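Local structure of fatty acid metabolism regulator protein (Bacillus subtilis, 1VI0) at residues V105-L110 / T161-V166; L95-H100 / T167-N172; G127-L132 / L153-I158; T80-L85 / S184-L189. The protein represses genes of fatty acid transport and beta-oxidation as a DNA-binding homodimer of the TetR family, with its DNA binding inhibited by long-chain fatty acyl-CoA. One frame throughout, in Å; residues are numbered along the deposited sequence.

Contact 1: residues V105-L110 / T161-V166. With DCC (dodecyl-coa), chain C.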
# COMPACT_ATOMS: atom_id res chain seq x y z
N VAL A 105 -5.26 -11.29 4.71
CA VAL A 105 -4.07 -11.19 5.58
C VAL A 105 -3.02 -10.30 4.95
O VAL A 105 -2.60 -9.31 5.57
CB VAL A 105 -3.55 -12.55 5.99
CG1 VAL A 105 -2.14 -12.43 6.65
CG2 VAL A 105 -4.48 -13.30 6.96
N THR A 106 -2.65 -10.51 3.67
CA THR A 106 -1.62 -9.77 3.00
C THR A 106 -2.00 -8.32 2.75
O THR A 106 -1.13 -7.46 2.89
CB THR A 106 -1.10 -10.43 1.71
OG1 THR A 106 -2.20 -10.46 0.76
CG2 THR A 106 -0.62 -11.87 1.94
N GLN A 107 -3.26 -8.02 2.37
CA GLN A 107 -3.65 -6.69 2.03
C GLN A 107 -4.11 -5.82 3.19
O GLN A 107 -4.07 -4.57 3.09
CB GLN A 107 -4.73 -6.70 0.94
CG GLN A 107 -4.28 -7.45 -0.30
CD GLN A 107 -2.88 -7.14 -0.78
OE1 GLN A 107 -1.99 -7.98 -0.65
NE2 GLN A 107 -2.63 -6.00 -1.40
N LEU A 108 -4.53 -6.48 4.26
CA LEU A 108 -5.04 -5.78 5.42
C LEU A 108 -4.31 -6.13 6.70
O LEU A 108 -3.68 -5.21 7.29
CB LEU A 108 -6.54 -6.08 5.62
CG LEU A 108 -7.58 -5.11 5.11
CD1 LEU A 108 -7.10 -4.10 4.10
CD2 LEU A 108 -8.81 -5.89 4.55
N GLU A 109 -4.33 -7.39 7.12
CA GLU A 109 -3.80 -7.75 8.44
C GLU A 109 -2.33 -7.64 8.66
O GLU A 109 -1.87 -7.40 9.80
CB GLU A 109 -4.37 -9.12 8.85
CG GLU A 109 -5.91 -9.13 8.80
CD GLU A 109 -6.55 -8.13 9.71
OE1 GLU A 109 -5.92 -7.67 10.73
OE2 GLU A 109 -7.70 -7.74 9.45
N LEU A 110 -1.47 -7.84 7.69
CA LEU A 110 -0.04 -7.68 7.83
C LEU A 110 0.38 -6.23 7.83
O LEU A 110 1.57 -5.95 8.10
CB LEU A 110 0.67 -8.43 6.70
CG LEU A 110 1.10 -9.86 6.98
CD1 LEU A 110 1.43 -10.62 5.70
CD2 LEU A 110 2.24 -9.93 7.97
N THR A 161 2.16 -1.02 -7.94
CA THR A 161 1.09 -1.22 -8.95
C THR A 161 0.46 -2.60 -8.76
O THR A 161 -0.75 -2.74 -8.58
CB THR A 161 1.69 -1.07 -10.35
OG1 THR A 161 2.07 0.31 -10.54
CG2 THR A 161 0.71 -1.50 -11.44
N ILE A 162 1.26 -3.65 -8.60
CA ILE A 162 0.79 -4.98 -8.36
C ILE A 162 -0.08 -5.07 -7.10
O ILE A 162 -1.27 -5.45 -7.01
CB ILE A 162 1.94 -6.01 -8.28
CG1 ILE A 162 2.69 -6.10 -9.63
CG2 ILE A 162 1.36 -7.38 -7.93
CD1 ILE A 162 3.98 -6.96 -9.54
N ASP A 163 0.52 -4.47 -6.01
CA ASP A 163 -0.07 -4.49 -4.72
C ASP A 163 -1.36 -3.67 -4.63
O ASP A 163 -2.37 -4.23 -4.11
CB ASP A 163 0.94 -3.92 -3.68
CG ASP A 163 0.43 -4.05 -2.27
OD1 ASP A 163 0.14 -5.21 -1.84
OD2 ASP A 163 0.45 -3.04 -1.50
N GLU A 164 -1.41 -2.55 -5.35
CA GLU A 164 -2.68 -1.72 -5.26
C GLU A 164 -3.75 -2.42 -6.11
O GLU A 164 -4.95 -2.29 -5.75
CB GLU A 164 -2.41 -0.31 -5.76
CG GLU A 164 -3.65 0.57 -5.83
CD GLU A 164 -4.27 0.81 -4.45
OE1 GLU A 164 -3.60 0.64 -3.43
OE2 GLU A 164 -5.48 1.16 -4.47
N THR A 165 -3.32 -3.09 -7.16
CA THR A 165 -4.33 -3.87 -7.95
C THR A 165 -4.97 -4.92 -7.09
O THR A 165 -6.24 -5.08 -7.04
CB THR A 165 -3.72 -4.40 -9.26
OG1 THR A 165 -3.21 -3.32 -10.04
CG2 THR A 165 -4.90 -5.02 -10.06
N VAL A 166 -4.20 -5.61 -6.23
CA VAL A 166 -4.71 -6.61 -5.32
C VAL A 166 -5.58 -5.92 -4.28
O VAL A 166 -6.69 -6.36 -3.96
CB VAL A 166 -3.57 -7.43 -4.69
CG1 VAL A 166 -4.23 -8.49 -3.78
CG2 VAL A 166 -2.77 -8.18 -5.76
C2 DCC C . 16.20 7.18 -3.16
C4 DCC C . 15.82 5.43 -1.81
C5 DCC C . 14.71 5.02 -2.51
C6 DCC C . 14.35 5.85 -3.60
C8 DCC C . 14.96 3.62 -0.94
C10 DCC C . 3.37 -12.86 -0.96
C11 DCC C . 2.54 -14.04 -0.46
C12 DCC C . 2.82 -14.43 0.98
N9 DCC C . 15.97 4.54 -0.78
N7 DCC C . 14.16 3.89 -1.94
N3 DCC C . 16.62 6.48 -2.10
N1 DCC C . 15.14 6.89 -3.95
N6 DCC C . 13.27 5.59 -4.32
C1' DCC C . 17.15 4.51 0.17
C2' DCC C . 16.77 4.12 1.61
O2' DCC C . 16.63 5.36 2.34
C3' DCC C . 18.10 3.44 2.09
O3' DCC C . 19.11 4.50 2.24
C4' DCC C . 18.46 2.64 0.78
O4' DCC C . 17.93 3.39 -0.30
C5' DCC C . 17.96 1.21 0.87
O5' DCC C . 16.55 1.11 1.23
P1 DCC C . 15.52 0.18 0.46
O11 DCC C . 14.23 0.30 1.11
O12 DCC C . 15.63 0.50 -1.07
O6 DCC C . 16.12 -1.25 0.56
P2 DCC C . 16.04 -1.88 1.94
O21 DCC C . 16.33 -3.34 1.71
O22 DCC C . 16.86 -1.10 2.88
O7 DCC C . 14.51 -1.83 2.49
CPA DCC C . 13.58 -2.91 2.03
CPB DCC C . 12.18 -2.68 2.65
CP8 DCC C . 11.79 -1.20 2.52
CP7 DCC C . 12.29 -3.03 4.13
CP9 DCC C . 11.15 -3.61 2.11
OP3 DCC C . 11.94 -0.73 1.23
CP6 DCC C . 10.39 -0.90 3.02
OP2 DCC C . 10.11 -1.06 4.21
NP2 DCC C . 9.58 -0.46 2.10
CP5 DCC C . 8.13 -0.15 2.43
CP4 DCC C . 7.34 -1.43 1.94
CP3 DCC C . 5.88 -1.37 2.41
OP1 DCC C . 5.63 -1.30 3.62
NP1 DCC C . 4.99 -1.35 1.48
CP2 DCC C . 3.53 -1.26 1.68
CP1 DCC C . 3.03 -2.58 1.18
S DCC C . 3.88 -4.07 1.77
P3 DCC C . 20.20 4.68 3.41
O31 DCC C . 19.57 4.32 4.68
O32 DCC C . 21.36 3.82 3.12
O33 DCC C . 20.54 6.14 3.29
CA1 DCC C . 3.01 -4.34 3.34
CA2 DCC C . 3.16 -5.80 3.87
OA1 DCC C . 2.34 -3.48 3.87
CA3 DCC C . 2.19 -6.78 3.18
CA4 DCC C . 2.75 -7.95 2.46
CA5 DCC C . 2.74 -7.84 0.96
CA6 DCC C . 2.44 -9.14 0.23
CA7 DCC C . 3.61 -9.76 -0.51
CA8 DCC C . 3.35 -10.47 -1.78
CA9 DCC C . 2.56 -11.78 -1.69
O HOH W 1 -0.17 -7.93 -2.61
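Gln107, Val166 and Asp163 carry this contact between helix 100-109 and the middle of helix 151-171. The amide nitrogen NE2 of Gln107 donates to Asp163 OD1 at 2.9 Å with an N-H...O angle of 161°. The acceptor lies nearly in the amide plane of Gln107, yet that nitrogen sits well above the carboxylate plane, and the two flat groups are turned 67° apart. A water closes a second path: it donates to Gln107 OE1 at 2.7 Å and to Asp163 OD1 at 2.8 Å. With CG anti to the carbonyl carbon and a bend at chi2 (-45°), Gln107 crosses Val166 at about a right angle, and its CD rests 3.6 Å from Val166 CG1. NE2 is also hydrogen-bonded to Thr167 OG1, giving that nitrogen two acceptors, while OE1 takes the water. With an alanine in place of Gln107, Asp163 OD1 would probably lose its amide donor, the water one of its two partners, and a gap would open beside Val166 CG1. The other carboxylate oxygen, OD2, forms a salt bridge with Arg111 and lies 3.7 Å from CP1 of dodecyl-CoA, while Thr106 O is 3.4 Å from CA3 of its acyl chain. The buried carboxylate is thus matched by a cation, an amide and a water, which would probably favour its charged form beside the thioester end of the pantetheine arm.

Contact 2: residues L95-H100 / T167-N172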
# COMPACT_ATOMS: atom_id res chain seq x y z
N LEU A 95 -1.75 -16.69 -6.67
CA LEU A 95 -1.60 -17.09 -5.26
C LEU A 95 -2.70 -16.50 -4.40
O LEU A 95 -3.46 -17.26 -3.76
CB LEU A 95 -0.24 -16.57 -4.81
CG LEU A 95 0.41 -17.10 -3.53
CD1 LEU A 95 0.64 -16.00 -2.53
CD2 LEU A 95 -0.31 -18.28 -2.93
N LEU A 96 -2.90 -15.19 -4.49
CA LEU A 96 -3.88 -14.48 -3.71
C LEU A 96 -5.30 -14.78 -4.15
O LEU A 96 -6.20 -14.96 -3.31
CB LEU A 96 -3.57 -12.99 -3.64
CG LEU A 96 -2.17 -12.68 -3.02
CD1 LEU A 96 -2.04 -11.17 -2.79
CD2 LEU A 96 -2.04 -13.39 -1.68
N ALA A 97 -5.53 -14.94 -5.47
CA ALA A 97 -6.90 -15.30 -5.92
C ALA A 97 -7.25 -16.70 -5.47
O ALA A 97 -8.45 -17.09 -5.39
CB ALA A 97 -7.05 -15.21 -7.44
N GLY A 98 -6.27 -17.54 -5.22
CA GLY A 98 -6.34 -18.90 -4.81
C GLY A 98 -6.60 -19.08 -3.32
O GLY A 98 -6.85 -20.22 -2.88
N ASP A 99 -6.55 -17.99 -2.57
CA ASP A 99 -6.74 -18.10 -1.10
C ASP A 99 -7.28 -16.81 -0.56
O ASP A 99 -6.56 -15.86 -0.23
CB ASP A 99 -5.43 -18.58 -0.52
CG ASP A 99 -5.45 -18.85 0.98
OD1 ASP A 99 -6.33 -18.40 1.69
OD2 ASP A 99 -4.52 -19.59 1.42
N HIS A 100 -8.62 -16.71 -0.44
CA HIS A 100 -9.35 -15.55 0.01
C HIS A 100 -8.78 -14.99 1.34
O HIS A 100 -8.53 -13.79 1.45
CB HIS A 100 -10.81 -15.94 0.21
CG HIS A 100 -11.79 -14.89 0.55
ND1 HIS A 100 -12.07 -14.55 1.89
CD2 HIS A 100 -12.60 -14.10 -0.19
CE1 HIS A 100 -12.99 -13.60 1.90
NE2 HIS A 100 -13.33 -13.32 0.66
N THR A 167 -5.12 -4.85 -3.67
CA THR A 167 -5.93 -4.14 -2.63
C THR A 167 -7.27 -3.69 -3.17
O THR A 167 -8.32 -3.92 -2.52
CB THR A 167 -5.08 -2.97 -2.13
OG1 THR A 167 -4.02 -3.49 -1.34
CG2 THR A 167 -5.94 -2.04 -1.26
N THR A 168 -7.35 -3.19 -4.37
CA THR A 168 -8.60 -2.74 -4.98
C THR A 168 -9.53 -3.92 -5.12
O THR A 168 -10.70 -3.84 -4.68
CB THR A 168 -8.31 -1.98 -6.27
OG1 THR A 168 -7.61 -0.73 -5.95
CG2 THR A 168 -9.60 -1.63 -6.99
N TRP A 169 -9.03 -5.05 -5.59
CA TRP A 169 -9.84 -6.29 -5.67
C TRP A 169 -10.27 -6.81 -4.32
O TRP A 169 -11.48 -7.10 -4.07
CB TRP A 169 -8.96 -7.27 -6.41
CG TRP A 169 -9.38 -8.68 -6.37
CD1 TRP A 169 -10.32 -9.28 -7.17
CD2 TRP A 169 -8.82 -9.72 -5.59
NE1 TRP A 169 -10.39 -10.60 -6.93
CE2 TRP A 169 -9.44 -10.91 -5.95
CE3 TRP A 169 -7.74 -9.75 -4.63
CZ2 TRP A 169 -9.14 -12.13 -5.37
CZ3 TRP A 169 -7.46 -10.95 -4.07
CH2 TRP A 169 -8.12 -12.14 -4.43
N VAL A 170 -9.37 -6.72 -3.31
CA VAL A 170 -9.84 -7.09 -1.93
C VAL A 170 -10.90 -6.17 -1.44
O VAL A 170 -11.93 -6.62 -0.83
CB VAL A 170 -8.63 -7.15 -0.99
CG1 VAL A 170 -9.13 -7.09 0.48
CG2 VAL A 170 -7.77 -8.35 -1.18
N MSE A 171 -10.82 -4.88 -1.70
CA MSE A 171 -11.79 -3.89 -1.31
C MSE A 171 -13.15 -4.10 -1.94
O MSE A 171 -14.18 -3.77 -1.31
CB MSE A 171 -11.29 -2.46 -1.56
CG MSE A 171 -11.60 -1.58 -0.34
SE MSE A 171 -10.33 -2.03 1.07
CE MSE A 171 -9.06 -0.64 0.70
N ASN A 172 -13.19 -4.75 -3.10
CA ASN A 172 -14.42 -5.14 -3.77
C ASN A 172 -14.82 -6.56 -3.51
O ASN A 172 -15.29 -7.32 -4.37
CB ASN A 172 -14.25 -4.84 -5.29
CG ASN A 172 -14.28 -3.36 -5.51
OD1 ASN A 172 -15.39 -2.76 -5.58
ND2 ASN A 172 -13.13 -2.71 -5.63
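Two helices of the all-helical ligand-binding domain, 81-97 and 151-171, meet late in their courses through one indole. Trp169 reaches across from helix 151-171 with CG anti to the backbone N (chi1 167°), and the far rim of its six-membered ring lands on helix 81-97 at Leu96 and Ala97. CH2 of Trp169 lies 3.6 Å from Leu96 O, which stands at the ring edge, near the ring plane. The same CH2 is 3.7 Å from Ala97 CA, which approaches obliquely. Side-chain packing is looser: Leu96 CB stays 4.4 Å from Trp169 CZ3, and Ala97 CB 4.3 Å from CZ2. No hydrogen bond crosses between the segments, and the nearest CA pair, Ala97 and Trp169, is 9.5 Å apart, so the indole alone spans the gap between backbones. Helix 151-171 closes with Asn172, the first residue to leave helical geometry, which donates from ND2 to Thr168 O at 2.8 Å, above the carbonyl plane; Asn172 N bonds to that same oxygen. Across the contact, Asp99 is the N-cap of the following helix, 100-109, its OD1 accepting from Leu102 N. Trp169 also touches Ala103 on that helix and meets Tyr176 edge-to-face, while Leu96 packs on Thr106 and Gln107; the indole therefore sits among helices 81-97, 100-109 and the loop that follows helix 151-171.

Contact 3: residues G127-L132 / L153-I158. With DCC (dodecyl-coa), chain C.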
# COMPACT_ATOMS: atom_id res chain seq x y z
N GLY A 127 13.19 -10.10 -0.05
CA GLY A 127 13.49 -11.19 -0.99
C GLY A 127 12.76 -10.98 -2.31
O GLY A 127 13.30 -11.18 -3.39
N TYR A 128 11.48 -10.63 -2.22
CA TYR A 128 10.71 -10.38 -3.47
C TYR A 128 11.22 -9.14 -4.17
O TYR A 128 11.35 -9.16 -5.41
CB TYR A 128 9.27 -10.30 -3.04
CG TYR A 128 8.20 -10.13 -4.06
CD1 TYR A 128 8.18 -10.91 -5.24
CD2 TYR A 128 7.18 -9.26 -3.85
CE1 TYR A 128 7.16 -10.74 -6.15
CE2 TYR A 128 6.14 -9.09 -4.74
CZ TYR A 128 6.13 -9.85 -5.88
OH TYR A 128 5.17 -9.62 -6.82
N LEU A 129 11.40 -8.03 -3.48
CA LEU A 129 11.91 -6.82 -4.12
C LEU A 129 13.24 -7.09 -4.81
O LEU A 129 13.55 -6.52 -5.85
CB LEU A 129 11.99 -5.68 -3.12
CG LEU A 129 10.65 -5.41 -2.38
CD1 LEU A 129 10.87 -4.27 -1.37
CD2 LEU A 129 9.56 -5.04 -3.36
N ASN A 130 14.08 -7.93 -4.18
CA ASN A 130 15.37 -8.32 -4.76
C ASN A 130 15.14 -8.98 -6.15
O ASN A 130 15.92 -8.72 -7.03
CB ASN A 130 16.12 -9.31 -3.90
CG ASN A 130 16.82 -8.74 -2.70
OD1 ASN A 130 17.17 -9.52 -1.77
ND2 ASN A 130 17.02 -7.45 -2.66
N ILE A 131 14.10 -9.81 -6.25
CA ILE A 131 13.78 -10.46 -7.55
C ILE A 131 13.45 -9.41 -8.58
O ILE A 131 14.02 -9.46 -9.72
CB ILE A 131 12.65 -11.49 -7.38
CG1 ILE A 131 13.20 -12.70 -6.63
CG2 ILE A 131 12.11 -11.90 -8.75
CD1 ILE A 131 12.10 -13.67 -6.24
N LEU A 132 12.65 -8.39 -8.26
CA LEU A 132 12.33 -7.28 -9.13
C LEU A 132 13.53 -6.48 -9.55
O LEU A 132 13.83 -6.25 -10.74
CB LEU A 132 11.27 -6.30 -8.57
CG LEU A 132 9.93 -6.95 -8.18
CD1 LEU A 132 9.00 -5.91 -7.53
CD2 LEU A 132 9.24 -7.54 -9.39
N LEU A 153 13.28 3.08 -7.71
CA LEU A 153 11.97 3.68 -8.04
C LEU A 153 11.16 2.75 -8.94
O LEU A 153 9.93 2.64 -8.70
CB LEU A 153 12.08 5.04 -8.64
CG LEU A 153 12.45 6.24 -7.79
CD1 LEU A 153 12.58 7.44 -8.74
CD2 LEU A 153 11.31 6.49 -6.78
N ALA A 154 11.80 2.14 -9.97
CA ALA A 154 11.04 1.22 -10.84
C ALA A 154 10.51 0.03 -10.02
O ALA A 154 9.41 -0.48 -10.27
CB ALA A 154 11.87 0.76 -12.01
N ARG A 155 11.35 -0.52 -9.12
CA ARG A 155 10.86 -1.58 -8.22
C ARG A 155 9.61 -1.15 -7.40
O ARG A 155 8.70 -1.94 -7.18
CB ARG A 155 11.97 -1.95 -7.24
CG ARG A 155 11.52 -2.90 -6.14
CD ARG A 155 12.10 -2.40 -4.80
NE ARG A 155 13.59 -2.39 -4.94
CZ ARG A 155 14.38 -1.80 -4.05
NH1 ARG A 155 13.86 -1.17 -2.99
NH2 ARG A 155 15.69 -1.83 -4.20
N GLN A 156 9.66 0.07 -6.90
CA GLN A 156 8.53 0.61 -6.07
C GLN A 156 7.32 0.75 -6.99
O GLN A 156 6.19 0.47 -6.53
CB GLN A 156 9.04 1.92 -5.48
CG GLN A 156 10.02 1.52 -4.33
CD GLN A 156 10.93 2.68 -3.94
OE1 GLN A 156 10.64 3.87 -4.04
NE2 GLN A 156 12.05 2.30 -3.29
N MSE A 157 7.51 1.22 -8.19
CA MSE A 157 6.37 1.31 -9.14
C MSE A 157 5.83 -0.07 -9.41
O MSE A 157 4.56 -0.29 -9.35
CB MSE A 157 6.79 2.00 -10.42
CG MSE A 157 5.73 2.14 -11.47
SE MSE A 157 5.89 2.97 -13.16
CE MSE A 157 7.16 1.87 -14.09
N ILE A 158 6.65 -1.06 -9.72
CA ILE A 158 6.16 -2.39 -10.06
C ILE A 158 5.42 -3.03 -8.92
O ILE A 158 4.26 -3.46 -8.99
CB ILE A 158 7.31 -3.33 -10.55
CG1 ILE A 158 7.86 -2.72 -11.84
CG2 ILE A 158 6.82 -4.73 -10.70
CD1 ILE A 158 9.15 -3.39 -12.29
C2 DCC C . 16.20 7.18 -3.16
C4 DCC C . 15.82 5.43 -1.81
C5 DCC C . 14.71 5.02 -2.51
C6 DCC C . 14.35 5.85 -3.60
C8 DCC C . 14.96 3.62 -0.94
C10 DCC C . 3.37 -12.86 -0.96
C11 DCC C . 2.54 -14.04 -0.46
C12 DCC C . 2.82 -14.43 0.98
N9 DCC C . 15.97 4.54 -0.78
N7 DCC C . 14.16 3.89 -1.94
N3 DCC C . 16.62 6.48 -2.10
N1 DCC C . 15.14 6.89 -3.95
N6 DCC C . 13.27 5.59 -4.32
C1' DCC C . 17.15 4.51 0.17
C2' DCC C . 16.77 4.12 1.61
O2' DCC C . 16.63 5.36 2.34
C3' DCC C . 18.10 3.44 2.09
O3' DCC C . 19.11 4.50 2.24
C4' DCC C . 18.46 2.64 0.78
O4' DCC C . 17.93 3.39 -0.30
C5' DCC C . 17.96 1.21 0.87
O5' DCC C . 16.55 1.11 1.23
P1 DCC C . 15.52 0.18 0.46
O11 DCC C . 14.23 0.30 1.11
O12 DCC C . 15.63 0.50 -1.07
O6 DCC C . 16.12 -1.25 0.56
P2 DCC C . 16.04 -1.88 1.94
O21 DCC C . 16.33 -3.34 1.71
O22 DCC C . 16.86 -1.10 2.88
O7 DCC C . 14.51 -1.83 2.49
CPA DCC C . 13.58 -2.91 2.03
CPB DCC C . 12.18 -2.68 2.65
CP8 DCC C . 11.79 -1.20 2.52
CP7 DCC C . 12.29 -3.03 4.13
CP9 DCC C . 11.15 -3.61 2.11
OP3 DCC C . 11.94 -0.73 1.23
CP6 DCC C . 10.39 -0.90 3.02
OP2 DCC C . 10.11 -1.06 4.21
NP2 DCC C . 9.58 -0.46 2.10
CP5 DCC C . 8.13 -0.15 2.43
CP4 DCC C . 7.34 -1.43 1.94
CP3 DCC C . 5.88 -1.37 2.41
OP1 DCC C . 5.63 -1.30 3.62
NP1 DCC C . 4.99 -1.35 1.48
CP2 DCC C . 3.53 -1.26 1.68
CP1 DCC C . 3.03 -2.58 1.18
S DCC C . 3.88 -4.07 1.77
P3 DCC C . 20.20 4.68 3.41
O31 DCC C . 19.57 4.32 4.68
O32 DCC C . 21.36 3.82 3.12
O33 DCC C . 20.54 6.14 3.29
CA1 DCC C . 3.01 -4.34 3.34
CA2 DCC C . 3.16 -5.80 3.87
OA1 DCC C . 2.34 -3.48 3.87
CA3 DCC C . 2.19 -6.78 3.18
CA4 DCC C . 2.75 -7.95 2.46
CA5 DCC C . 2.74 -7.84 0.96
CA6 DCC C . 2.44 -9.14 0.23
CA7 DCC C . 3.61 -9.76 -0.51
CA8 DCC C . 3.35 -10.47 -1.78
CA9 DCC C . 2.56 -11.78 -1.69
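Arg155 packs its CD 3.7 Å from Leu129 CB, the two side chains crossing at about a right angle. Bends at chi2 and chi3 (-60°) carry the guanidinium past Leu129 to the pyrophosphate of dodecyl-CoA, where NH1 donates to O12 at 3.1 Å, almost straight (171°) and at the guanidinium edge; NE is paired with Asp133. A leucine in place of Arg155 would probably leave both Asp133 and that phosphate oxygen without this cationic partner. These residues belong to the acyl-CoA pocket of a TetR-family regulatory domain, and the axes of segments 127-132 and 153-158 cross here at 114° and approach to 9.8 Å. Gln156, extended beyond CG, reads the adenine through two bonds: NE2 donates to N7 at 3.0 Å, and OE1 accepts from N6 at 3.2 Å. Ile158 and Leu132 run past each other in opposite directions, with CG2 of Ile158 3.9 Å from CD2 of Leu132.

Contact 4: residues T80-L85 / S184-L189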
# COMPACT_ATOMS: atom_id res chain seq x y z
N THR A 80 13.32 -12.51 -21.48
CA THR A 80 13.32 -11.07 -21.33
C THR A 80 12.79 -10.59 -19.98
O THR A 80 12.11 -11.31 -19.26
CB THR A 80 12.50 -10.40 -22.48
OG1 THR A 80 11.12 -10.70 -22.22
CG2 THR A 80 12.89 -11.04 -23.82
N ALA A 81 13.12 -9.36 -19.67
CA ALA A 81 12.63 -8.74 -18.42
C ALA A 81 11.10 -8.71 -18.47
O ALA A 81 10.47 -9.02 -17.46
CB ALA A 81 13.23 -7.36 -18.29
N LYS A 82 10.52 -8.39 -19.64
CA LYS A 82 9.05 -8.35 -19.75
C LYS A 82 8.46 -9.72 -19.49
O LYS A 82 7.50 -9.82 -18.73
CB LYS A 82 8.63 -7.78 -21.10
CG LYS A 82 7.12 -7.84 -21.39
CD LYS A 82 6.79 -7.18 -22.75
CE LYS A 82 5.25 -7.22 -22.87
NZ LYS A 82 4.84 -6.71 -24.21
N GLU A 83 9.04 -10.80 -20.03
CA GLU A 83 8.58 -12.17 -19.76
C GLU A 83 8.67 -12.55 -18.31
O GLU A 83 7.74 -13.13 -17.67
CB GLU A 83 9.42 -13.15 -20.63
CG GLU A 83 9.00 -13.11 -22.08
CD GLU A 83 10.00 -13.76 -23.03
OE1 GLU A 83 11.18 -13.94 -22.70
OE2 GLU A 83 9.55 -14.05 -24.17
N LYS A 84 9.79 -12.20 -17.65
CA LYS A 84 9.87 -12.45 -16.20
C LYS A 84 8.83 -11.69 -15.41
O LYS A 84 8.22 -12.26 -14.50
CB LYS A 84 11.28 -12.12 -15.71
CG LYS A 84 12.35 -13.00 -16.39
CD LYS A 84 13.73 -12.48 -15.93
CE LYS A 84 14.86 -13.01 -16.79
NZ LYS A 84 15.03 -14.47 -16.69
N LEU A 85 8.59 -10.41 -15.71
CA LEU A 85 7.58 -9.63 -14.96
C LEU A 85 6.19 -10.16 -15.20
O LEU A 85 5.38 -10.26 -14.29
CB LEU A 85 7.71 -8.17 -15.45
CG LEU A 85 8.96 -7.46 -14.92
CD1 LEU A 85 8.94 -6.00 -15.41
CD2 LEU A 85 8.90 -7.47 -13.38
N SER A 184 -2.75 -6.81 -18.71
CA SER A 184 -2.98 -5.41 -18.87
C SER A 184 -2.16 -4.58 -17.85
O SER A 184 -1.61 -3.56 -18.21
CB SER A 184 -4.46 -5.03 -18.77
OG SER A 184 -5.08 -5.67 -19.91
N VAL A 185 -1.94 -5.25 -16.72
CA VAL A 185 -1.12 -4.60 -15.65
C VAL A 185 0.35 -4.58 -16.15
O VAL A 185 0.95 -3.51 -16.18
CB VAL A 185 -1.23 -5.40 -14.36
CG1 VAL A 185 -0.22 -4.76 -13.36
CG2 VAL A 185 -2.63 -5.19 -13.74
N LEU A 186 0.78 -5.73 -16.63
CA LEU A 186 2.12 -5.77 -17.31
C LEU A 186 2.29 -4.71 -18.34
O LEU A 186 3.29 -3.93 -18.34
CB LEU A 186 2.26 -7.17 -17.96
CG LEU A 186 3.51 -7.28 -18.85
CD1 LEU A 186 4.80 -7.32 -18.00
CD2 LEU A 186 3.41 -8.56 -19.66
N GLU A 187 1.36 -4.54 -19.34
CA GLU A 187 1.51 -3.55 -20.37
C GLU A 187 1.56 -2.12 -19.87
O GLU A 187 2.28 -1.26 -20.45
CB GLU A 187 0.45 -3.77 -21.47
CG GLU A 187 0.68 -5.09 -22.24
CD GLU A 187 2.03 -5.08 -22.97
OE1 GLU A 187 2.60 -4.01 -23.20
OE2 GLU A 187 2.49 -6.18 -23.35
N LEU A 188 0.82 -1.81 -18.81
CA LEU A 188 0.83 -0.51 -18.19
C LEU A 188 2.24 -0.25 -17.61
O LEU A 188 2.73 0.87 -17.84
CB LEU A 188 -0.18 -0.41 -17.02
CG LEU A 188 -1.66 -0.18 -17.57
CD1 LEU A 188 -2.67 -0.53 -16.55
CD2 LEU A 188 -1.71 1.28 -18.03
N LEU A 189 2.87 -1.22 -16.98
CA LEU A 189 4.22 -1.04 -16.40
C LEU A 189 5.27 -0.91 -17.51
O LEU A 189 6.18 -0.07 -17.42
CB LEU A 189 4.55 -2.22 -15.47
CG LEU A 189 3.70 -2.30 -14.16
CD1 LEU A 189 3.86 -3.60 -13.46
CD2 LEU A 189 4.09 -1.12 -13.26
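Glu187 OE2 accepts a hydrogen bond from Lys82 NZ at 2.6 Å, part of a salt bridge received on the syn lone pair of the carboxylate. It joins the first turn of helix 81-97 to helix 182-191 in the helical regulatory domain of this TetR-family protein, where the segment axes run 141° apart, nearer antiparallel than perpendicular, and approach to 10.6 Å. The lysine is fully extended, with CG anti to the backbone N (chi1 174°), and thereby reaches toward helix 182-191; Glu187 starts out pointing away from helix 81-97 and turns back through a bend at chi2 (-62°). Next to the ion pair, Leu186 crosses Lys82 at about a right angle. Its two methyls divide the work: CD2 rests 3.9 Å from Lys82 CE, so the lysine's aliphatic chain is packed while its ammonium group is paired, and CD1 lies 3.8 Å from Lys82 O and 4.0 Å from Leu85 CB. Leu85 is modelled in two conformers, so its further packing against Ile158, Leu132 and Ile193 of the second subunit is less certain. The start of helix 81-97 is closed by a capping box made of Thr80 and Glu83: Glu83 N donates to Thr80 OG1 at 3.0 Å, and Thr80 N returns a nearly straight bond of 2.8 Å to Glu83 OE1.

All four contacts lie in the helical C-terminal domain; helix 151-171 serves contacts 1, 2 and 3. Along the chain they nest, contact 3 within 1, 1 within 2 and 2 within 4. Contacts 1 and 2, centres about 8 Å apart, touch where Val166 packs on Leu96; contacts 3 and 4, about 13 Å apart, where Ile158 CA meets Leu189 CD2. Contacts 2 and 4, about 20 Å apart, share helix 81-97 without touching. Contact 1 meets the acyl-CoA at its acyl chain and the thioester end of the pantetheine, contact 3 at the nucleotide and the pantetheine's dimethyl end. The ligand also hydrogen-bonds Glu164 and Asn172 of the second subunit, consistent with binding being felt across the dimer.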